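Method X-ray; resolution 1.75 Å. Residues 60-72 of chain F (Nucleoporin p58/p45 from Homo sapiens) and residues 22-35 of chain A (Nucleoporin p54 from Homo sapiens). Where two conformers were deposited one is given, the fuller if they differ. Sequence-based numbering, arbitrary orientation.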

ATOM      1  N   LEU F  60      -7.643  -3.282  -5.355  1.00  8.89           N
ATOM      2  CA  LEU F  60      -6.253  -3.232  -4.907  1.00  8.19           C
ATOM      3  C   LEU F  60      -5.477  -2.131  -5.619  1.00  8.63           C
ATOM      4  O   LEU F  60      -4.690  -1.422  -4.995  1.00  9.22           O
ATOM      5  CB  LEU F  60      -5.560  -4.580  -5.126  1.00  8.77           C
ATOM      6  CG  LEU F  60      -5.941  -5.671  -4.124  1.00 10.28           C
ATOM      7  CD1 LEU F  60      -5.543  -7.051  -4.639  1.00  8.17           C
ATOM      8  CD2 LEU F  60      -5.295  -5.382  -2.779  1.00 10.04           C
ATOM      9  N   ALA F  61      -5.701  -1.972  -6.919  1.00 10.26           N
ATOM     10  CA  ALA F  61      -5.008  -0.939  -7.672  1.00  7.76           C
ATOM     11  C   ALA F  61      -5.391   0.439  -7.147  1.00  9.11           C
ATOM     12  O   ALA F  61      -4.534   1.305  -6.981  1.00 11.13           O
ATOM     13  CB  ALA F  61      -5.314  -1.045  -9.167  1.00 13.29           C
ATOM     14  N   ALA F  62      -6.679   0.645  -6.891  1.00  8.88           N
ATOM     15  CA  ALA F  62      -7.142   1.915  -6.347  1.00  7.08           C
ATOM     16  C   ALA F  62      -6.569   2.169  -4.962  1.00  8.78           C
ATOM     17  O   ALA F  62      -6.202   3.302  -4.635  1.00  9.64           O
ATOM     18  CB  ALA F  62      -8.663   1.967  -6.324  1.00  9.45           C
ATOM     19  N   GLN F  63      -6.486   1.129  -4.137  1.00  6.47           N
ATOM     20  CA  GLN F  63      -5.944   1.288  -2.793  1.00 10.39           C
ATOM     21  C   GLN F  63      -4.467   1.661  -2.835  1.00  9.71           C
ATOM     22  O   GLN F  63      -3.998   2.489  -2.049  1.00 11.18           O
ATOM     23  CB  GLN F  63      -6.135   0.007  -1.982  1.00  6.16           C
ATOM     24  CG  GLN F  63      -7.581  -0.339  -1.688  1.00  6.42           C
ATOM     25  CD  GLN F  63      -7.707  -1.604  -0.864  1.00  8.69           C
ATOM     26  OE1 GLN F  63      -7.273  -2.683  -1.285  1.00 10.23           O
ATOM     27  NE2 GLN F  63      -8.288  -1.480   0.320  1.00  9.66           N
ATOM     28  N   LEU F  64      -3.721   1.052  -3.746  1.00  6.55           N
ATOM     29  CA  LEU F  64      -2.301   1.369  -3.861  1.00 10.79           C
ATOM     30  C   LEU F  64      -2.102   2.790  -4.406  1.00  9.61           C
ATOM     31  O   LEU F  64      -1.186   3.499  -3.985  1.00 10.63           O
ATOM     32  CB  LEU F  64      -1.578   0.327  -4.724  1.00 10.01           C
ATOM     33  CG  LEU F  64      -1.431  -1.043  -4.042  1.00  5.21           C
ATOM     34  CD1 LEU F  64      -0.971  -2.098  -5.032  1.00 10.16           C
ATOM     35  CD2 LEU F  64      -0.473  -0.973  -2.863  1.00 13.52           C
ATOM     36  N   GLN F  65      -2.970   3.220  -5.313  1.00  9.17           N
ATOM     37  CA  GLN F  65      -2.909   4.597  -5.797  1.00  9.35           C
ATOM     38  C   GLN F  65      -3.126   5.566  -4.621  1.00 10.28           C
ATOM     39  O   GLN F  65      -2.415   6.569  -4.483  1.00 10.09           O
ATOM     40  CB  GLN F  65      -3.933   4.825  -6.915  1.00  9.98           C
ATOM     41  CG  GLN F  65      -3.790   6.168  -7.636  1.00 21.03           C
ATOM     42  CD  GLN F  65      -4.487   6.191  -8.995  1.00 35.80           C
ATOM     43  OE1 GLN F  65      -5.579   5.645  -9.158  1.00 37.47           O
ATOM     44  NE2 GLN F  65      -3.848   6.814  -9.977  1.00 34.34           N
ATOM     45  N   SER F  66      -4.083   5.259  -3.752  1.00  8.75           N
ATOM     46  CA  SER F  66      -4.319   6.094  -2.577  0.63 10.89           C
ATOM     47  C   SER F  66      -3.131   6.094  -1.614  1.00  9.63           C
ATOM     48  O   SER F  66      -2.814   7.129  -1.028  1.00 10.89           O
ATOM     49  CB  SER F  66      -5.596   5.676  -1.849  0.63 16.55           C
ATOM     50  OG  SER F  66      -6.721   6.287  -2.450  0.63 16.02           O
ATOM     51  N   ILE F  67      -2.475   4.946  -1.439  1.00  8.63           N
ATOM     52  CA  ILE F  67      -1.269   4.901  -0.614  1.00 14.31           C
ATOM     53  C   ILE F  67      -0.245   5.858  -1.221  1.00 13.75           C
ATOM     54  O   ILE F  67       0.364   6.668  -0.520  1.00  7.81           O
ATOM     55  CB  ILE F  67      -0.648   3.482  -0.548  1.00  8.14           C
ATOM     56  CG1 ILE F  67      -1.524   2.539   0.280  1.00 12.56           C
ATOM     57  CG2 ILE F  67       0.760   3.536   0.022  1.00  9.83           C
ATOM     58  CD1 ILE F  67      -1.552   2.852   1.756  1.00  9.95           C
ATOM     59  N   HIS F  68      -0.065   5.767  -2.538  1.00  8.37           N
ATOM     60  CA  HIS F  68       0.915   6.603  -3.229  1.00  9.47           C
ATOM     61  C   HIS F  68       0.613   8.084  -2.990  1.00  9.38           C
ATOM     62  O   HIS F  68       1.503   8.863  -2.648  1.00 10.58           O
ATOM     63  CB  HIS F  68       0.903   6.279  -4.721  1.00 10.99           C
ATOM     64  CG  HIS F  68       2.034   6.886  -5.492  1.00 12.41           C
ATOM     65  ND1 HIS F  68       1.835   7.726  -6.564  1.00 16.74           N
ATOM     66  CD2 HIS F  68       3.376   6.751  -5.366  1.00 14.03           C
ATOM     67  CE1 HIS F  68       3.003   8.094  -7.060  1.00 11.84           C
ATOM     68  NE2 HIS F  68       3.955   7.519  -6.347  1.00 13.79           N
ATOM     69  N   GLU F  69      -0.654   8.459  -3.141  1.00  9.36           N
ATOM     70  CA  GLU F  69      -1.079   9.840  -2.924  1.00 10.98           C
ATOM     71  C   GLU F  69      -0.873  10.282  -1.482  1.00  8.81           C
ATOM     72  O   GLU F  69      -0.488  11.418  -1.227  1.00 11.09           O
ATOM     73  CB  GLU F  69      -2.545  10.020  -3.323  1.00 12.61           C
ATOM     74  CG  GLU F  69      -2.779   9.906  -4.818  1.00 14.79           C
ATOM     75  CD  GLU F  69      -2.067  11.000  -5.601  1.00 22.08           C
ATOM     76  OE1 GLU F  69      -2.252  12.191  -5.267  1.00 19.05           O
ATOM     77  OE2 GLU F  69      -1.304  10.668  -6.536  1.00 18.52           O
ATOM     78  N   ASN F  70      -1.138   9.393  -0.531  1.00  8.11           N
ATOM     79  CA  ASN F  70      -0.936   9.732   0.868  1.00 11.90           C
ATOM     80  C   ASN F  70       0.530   9.853   1.243  1.00  8.23           C
ATOM     81  O   ASN F  70       0.871  10.579   2.170  1.00  7.45           O
ATOM     82  CB  ASN F  70      -1.620   8.723   1.785  1.00 11.14           C
ATOM     83  CG  ASN F  70      -2.732   9.344   2.604  1.00 40.38           C
ATOM     84  OD1 ASN F  70      -2.720  10.546   2.887  1.00 24.21           O
ATOM     85  ND2 ASN F  70      -3.700   8.526   2.998  1.00 25.65           N
ATOM     86  N   VAL F  71       1.404   9.145   0.534  1.00  8.14           N
ATOM     87  CA  VAL F  71       2.840   9.322   0.747  1.00  8.64           C
ATOM     88  C   VAL F  71       3.288  10.691   0.198  1.00  8.67           C
ATOM     89  O   VAL F  71       4.191  11.332   0.746  1.00  8.63           O
ATOM     90  CB  VAL F  71       3.647   8.168   0.140  1.00 10.61           C
ATOM     91  CG1 VAL F  71       5.130   8.485   0.155  1.00 13.39           C
ATOM     92  CG2 VAL F  71       3.365   6.880   0.918  1.00  9.36           C
ATOM     93  N   LYS F  72       2.630  11.149  -0.860  1.00 10.71           N
ATOM     94  CA  LYS F  72       2.865  12.498  -1.363  1.00 11.85           C
ATOM     95  C   LYS F  72       2.445  13.539  -0.327  1.00 11.28           C
ATOM     96  O   LYS F  72       3.149  14.521  -0.107  1.00  9.07           O
ATOM     97  CB  LYS F  72       2.105  12.744  -2.666  1.00  9.65           C
ATOM     98  CG  LYS F  72       2.562  11.913  -3.852  1.00 15.54           C
ATOM     99  CD  LYS F  72       1.797  12.333  -5.102  1.00 21.34           C
ATOM    100  CE  LYS F  72       2.095  11.418  -6.288  1.00 18.19           C
ATOM    101  NZ  LYS F  72       1.264  11.771  -7.465  1.00 20.89           N
TER
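Chain A 22-35: GLSHLISIIKDDLE

How do the two backbones lie? Both stretches are helical throughout, and they run nearly parallel, with 11° between their N-to-C directions and an axial separation of 10.2 Å at closest approach. The register pairs Ala61(F) with Leu23(A), CA to CA 6.5 Å, then Leu64(F) with Leu26(A), CA to CA 7.2 Å. Further along, the CA atoms of His68(F) and Ile30(A) come within 6.0 Å, and those of Val71(F) and Leu34(A) within 7.3 Å.

What fills the space between them? Mostly aliphatic side chains. Leu23(A) CD1 meets Leu60(F) CB at 3.8 Å, while its CD2 lies 4.0 Å from Ala61(F) CB. Leu64(F) follows, its CD2 3.8 Å from Ile27(A) CG1. Ile30(A) extends its m,t side chain so that CD1 packs 3.7 Å from Leu64(F) O and 3.9 Å from Ile67(F) CG2. Val71(F) CG2 then rests 4.0 Å from Leu34(A) CD2.

Where does polarity enter? At His68(F), whose t rotamer carries the ring nearer chain A. Asp33(A) OD2 sits at the ring edge, 3.0 Å from His68(F) CD2. Two waters bridge the residues: water 1 joins Asp33(A) OD1 and His68(F) NE2, each at 2.8 Å, and water 2 donates to Asp33(A) OD2 at 2.9 Å and to His68(F) O at 3.1 Å.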

ATOM      1  N   GLY A  22       1.840  -6.508 -11.802  1.00 10.35           N
ATOM      2  CA  GLY A  22       1.553  -5.116 -11.999  1.00 12.22           C
ATOM      3  C   GLY A  22       1.386  -4.346 -10.681  1.00 13.46           C
ATOM      4  O   GLY A  22       1.879  -3.281 -10.493  1.00 10.23           O
ATOM      5  N   LEU A  23       0.633  -4.955  -9.786  1.00 10.36           N
ATOM      6  CA  LEU A  23       0.427  -4.391  -8.477  1.00  9.55           C
ATOM      7  C   LEU A  23       1.763  -4.356  -7.768  1.00 12.05           C
ATOM      8  O   LEU A  23       2.102  -3.422  -7.179  1.00 10.54           O
ATOM      9  CB  LEU A  23      -0.561  -5.216  -7.659  1.00 10.10           C
ATOM     10  CG  LEU A  23      -1.992  -5.239  -8.162  1.00  7.99           C
ATOM     11  CD1 LEU A  23      -2.904  -6.108  -7.355  1.00  8.80           C
ATOM     12  CD2 LEU A  23      -2.583  -3.878  -8.289  1.00 14.39           C
ATOM     13  N   SER A  24       2.476  -5.462  -7.866  1.00 12.69           N
ATOM     14  CA  SER A  24       3.844  -5.443  -7.231  0.65 12.19           C
ATOM     15  C   SER A  24       4.915  -4.302  -7.682  1.00 15.75           C
ATOM     16  O   SER A  24       5.473  -3.671  -6.900  1.00 13.41           O
ATOM     17  CB  SER A  24       4.502  -6.809  -7.423  0.65 12.51           C
ATOM     18  OG  SER A  24       3.794  -7.802  -6.701  0.65 21.56           O
ATOM     19  N   HIS A  25       4.786  -3.964  -8.957  1.00 11.29           N
ATOM     20  CA  HIS A  25       5.522  -2.848  -9.515  1.00 10.85           C
ATOM     21  C   HIS A  25       5.082  -1.525  -8.922  1.00 12.64           C
ATOM     22  O   HIS A  25       5.875  -0.672  -8.718  1.00 12.27           O
ATOM     23  CB  HIS A  25       5.438  -2.809 -11.033  1.00 13.31           C
ATOM     24  CG  HIS A  25       6.572  -2.067 -11.691  1.00 16.72           C
ATOM     25  ND1 HIS A  25       7.473  -1.327 -11.005  1.00 28.00           N
ATOM     26  CD2 HIS A  25       6.934  -1.967 -13.022  1.00 15.54           C
ATOM     27  CE1 HIS A  25       8.347  -0.820 -11.854  1.00 22.02           C
ATOM     28  NE2 HIS A  25       8.024  -1.218 -13.082  1.00 16.36           N
ATOM     29  N   LEU A  26       3.807  -1.374  -8.631  1.00  9.83           N
ATOM     30  CA  LEU A  26       3.331  -0.145  -7.998  1.00  7.40           C
ATOM     31  C   LEU A  26       3.930  -0.025  -6.597  1.00  7.42           C
ATOM     32  O   LEU A  26       4.311   0.966  -6.196  1.00  9.45           O
ATOM     33  CB  LEU A  26       1.840  -0.052  -7.924  1.00  9.79           C
ATOM     34  CG  LEU A  26       1.066  -0.044  -9.239  1.00 11.77           C
ATOM     35  CD1 LEU A  26      -0.429  -0.002  -9.012  1.00 13.02           C
ATOM     36  CD2 LEU A  26       1.519   1.068 -10.174  1.00  9.37           C
ATOM     37  N   ILE A  27       3.941  -1.135  -5.891  1.00  8.93           N
ATOM     38  CA  ILE A  27       4.480  -1.171  -4.557  1.00  7.72           C
ATOM     39  C   ILE A  27       5.949  -0.780  -4.544  1.00 10.17           C
ATOM     40  O   ILE A  27       6.381  -0.075  -3.714  1.00  9.82           O
ATOM     41  CB  ILE A  27       4.241  -2.537  -3.888  1.00  8.85           C
ATOM     42  CG1 ILE A  27       2.760  -2.708  -3.640  1.00  6.51           C
ATOM     43  CG2 ILE A  27       5.017  -2.652  -2.609  1.00 12.29           C
ATOM     44  CD1 ILE A  27       2.330  -4.054  -3.166  1.00 12.57           C
ATOM     45  N   SER A  28       6.690  -1.298  -5.502  1.00  8.74           N
ATOM     46  CA  SER A  28       8.094  -0.959  -5.614  1.00 11.67           C
ATOM     47  C   SER A  28       8.308   0.545  -5.663  1.00  9.19           C
ATOM     48  O   SER A  28       9.206   1.035  -5.093  1.00 13.04           O
ATOM     49  CB  SER A  28       8.780  -1.606  -6.833  1.00 11.69           C
ATOM     50  OG  SER A  28       8.861  -2.950  -6.654  1.00 21.16           O
ATOM     51  N   ILE A  29       7.474   1.234  -6.391  1.00  9.46           N
ATOM     52  CA  ILE A  29       7.639   2.678  -6.533  1.00 10.52           C
ATOM     53  C   ILE A  29       7.339   3.354  -5.198  1.00 10.33           C
ATOM     54  O   ILE A  29       8.048   4.264  -4.796  1.00 11.23           O
ATOM     55  CB  ILE A  29       6.753   3.257  -7.652  1.00 10.62           C
ATOM     56  CG1 ILE A  29       7.207   2.716  -9.009  1.00 18.78           C
ATOM     57  CG2 ILE A  29       6.814   4.799  -7.655  1.00 12.00           C
ATOM     58  CD1 ILE A  29       6.344   3.164 -10.164  1.00 12.73           C
ATOM     59  N   ILE A  30       6.305   2.884  -4.502  1.00 11.95           N
ATOM     60  CA  ILE A  30       5.970   3.412  -3.180  1.00  9.45           C
ATOM     61  C   ILE A  30       7.117   3.196  -2.188  1.00  6.21           C
ATOM     62  O   ILE A  30       7.427   4.071  -1.378  1.00  8.92           O
ATOM     63  CB  ILE A  30       4.668   2.779  -2.637  1.00 10.80           C
ATOM     64  CG1 ILE A  30       3.470   3.248  -3.462  1.00 11.29           C
ATOM     65  CG2 ILE A  30       4.469   3.132  -1.166  1.00 11.77           C
ATOM     66  CD1 ILE A  30       2.256   2.335  -3.353  1.00 11.23           C
ATOM     67  N   LYS A  31       7.746   2.028  -2.240  1.00  8.94           N
ATOM     68  CA  LYS A  31       8.885   1.750  -1.366  1.00  8.53           C
ATOM     69  C   LYS A  31      10.026   2.728  -1.647  1.00  7.75           C
ATOM     70  O   LYS A  31      10.666   3.227  -0.722  1.00 10.91           O
ATOM     71  CB  LYS A  31       9.355   0.302  -1.524  1.00 10.54           C
ATOM     72  CG  LYS A  31       8.445  -0.702  -0.829  1.00 12.06           C
ATOM     73  CD  LYS A  31       8.876  -2.140  -1.095  1.00 14.72           C
ATOM     74  CE  LYS A  31      10.235  -2.435  -0.481  1.00 17.74           C
ATOM     75  NZ  LYS A  31      10.622  -3.866  -0.630  1.00 19.51           N
ATOM     76  N   ASP A  32      10.262   3.021  -2.922  1.00  9.40           N
ATOM     77  CA  ASP A  32      11.270   4.007  -3.295  1.00 14.42           C
ATOM     78  C   ASP A  32      10.911   5.384  -2.744  1.00 12.02           C
ATOM     79  O   ASP A  32      11.769   6.082  -2.207  1.00 12.79           O
ATOM     80  CB  ASP A  32      11.433   4.083  -4.812  1.00 10.04           C
ATOM     81  CG  ASP A  32      12.222   2.914  -5.373  1.00 23.60           C
ATOM     82  OD1 ASP A  32      12.792   2.136  -4.582  1.00 23.27           O
ATOM     83  OD2 ASP A  32      12.285   2.783  -6.610  1.00 20.92           O
ATOM     84  N   ASP A  33       9.644   5.768  -2.876  1.00  6.46           N
ATOM     85  CA  ASP A  33       9.160   7.011  -2.278  1.00 11.50           C
ATOM     86  C   ASP A  33       9.458   7.068  -0.780  1.00 16.22           C
ATOM     87  O   ASP A  33       9.972   8.067  -0.280  1.00 13.94           O
ATOM     88  CB  ASP A  33       7.655   7.173  -2.504  1.00 11.82           C
ATOM     89  CG  ASP A  33       7.295   7.366  -3.962  1.00 19.60           C
ATOM     90  OD1 ASP A  33       8.161   7.798  -4.746  1.00 21.12           O
ATOM     91  OD2 ASP A  33       6.132   7.096  -4.328  1.00 18.04           O
ATOM     92  N   LEU A  34       9.142   5.995  -0.063  1.00  9.96           N
ATOM     93  CA  LEU A  34       9.342   5.965   1.390  1.00 10.46           C
ATOM     94  C   LEU A  34      10.816   6.020   1.792  1.00 13.48           C
ATOM     95  O   LEU A  34      11.163   6.520   2.866  1.00 14.63           O
ATOM     96  CB  LEU A  34       8.694   4.717   1.993  1.00 10.89           C
ATOM     97  CG  LEU A  34       7.165   4.721   2.029  1.00 13.10           C
ATOM     98  CD1 LEU A  34       6.644   3.369   2.443  1.00 13.81           C
ATOM     99  CD2 LEU A  34       6.650   5.804   2.969  1.00  9.61           C
ATOM    100  N   GLU A  35      11.682   5.491   0.943  1.00 10.40           N
ATOM    101  CA  GLU A  35      13.107   5.504   1.221  1.00 12.96           C
ATOM    102  C   GLU A  35      13.681   6.901   1.002  1.00 17.72           C
ATOM    103  O   GLU A  35      14.630   7.303   1.667  1.00 16.72           O
ATOM    104  CB  GLU A  35      13.831   4.487   0.333  1.00 14.15           C
ATOM    105  CG  GLU A  35      15.349   4.617   0.339  1.00 21.01           C
ATOM    106  CD  GLU A  35      15.943   4.430   1.721  1.00 49.46           C
ATOM    107  OE1 GLU A  35      15.392   3.622   2.499  1.00 45.21           O
ATOM    108  OE2 GLU A  35      16.956   5.094   2.034  1.00 68.53           O
TER
HETATM  109  O   HOH W   1       6.502   8.476  -6.915  1.00 16.57           O
HETATM  110  O   HOH W   2       4.474   9.223  -3.350  1.00 17.46           O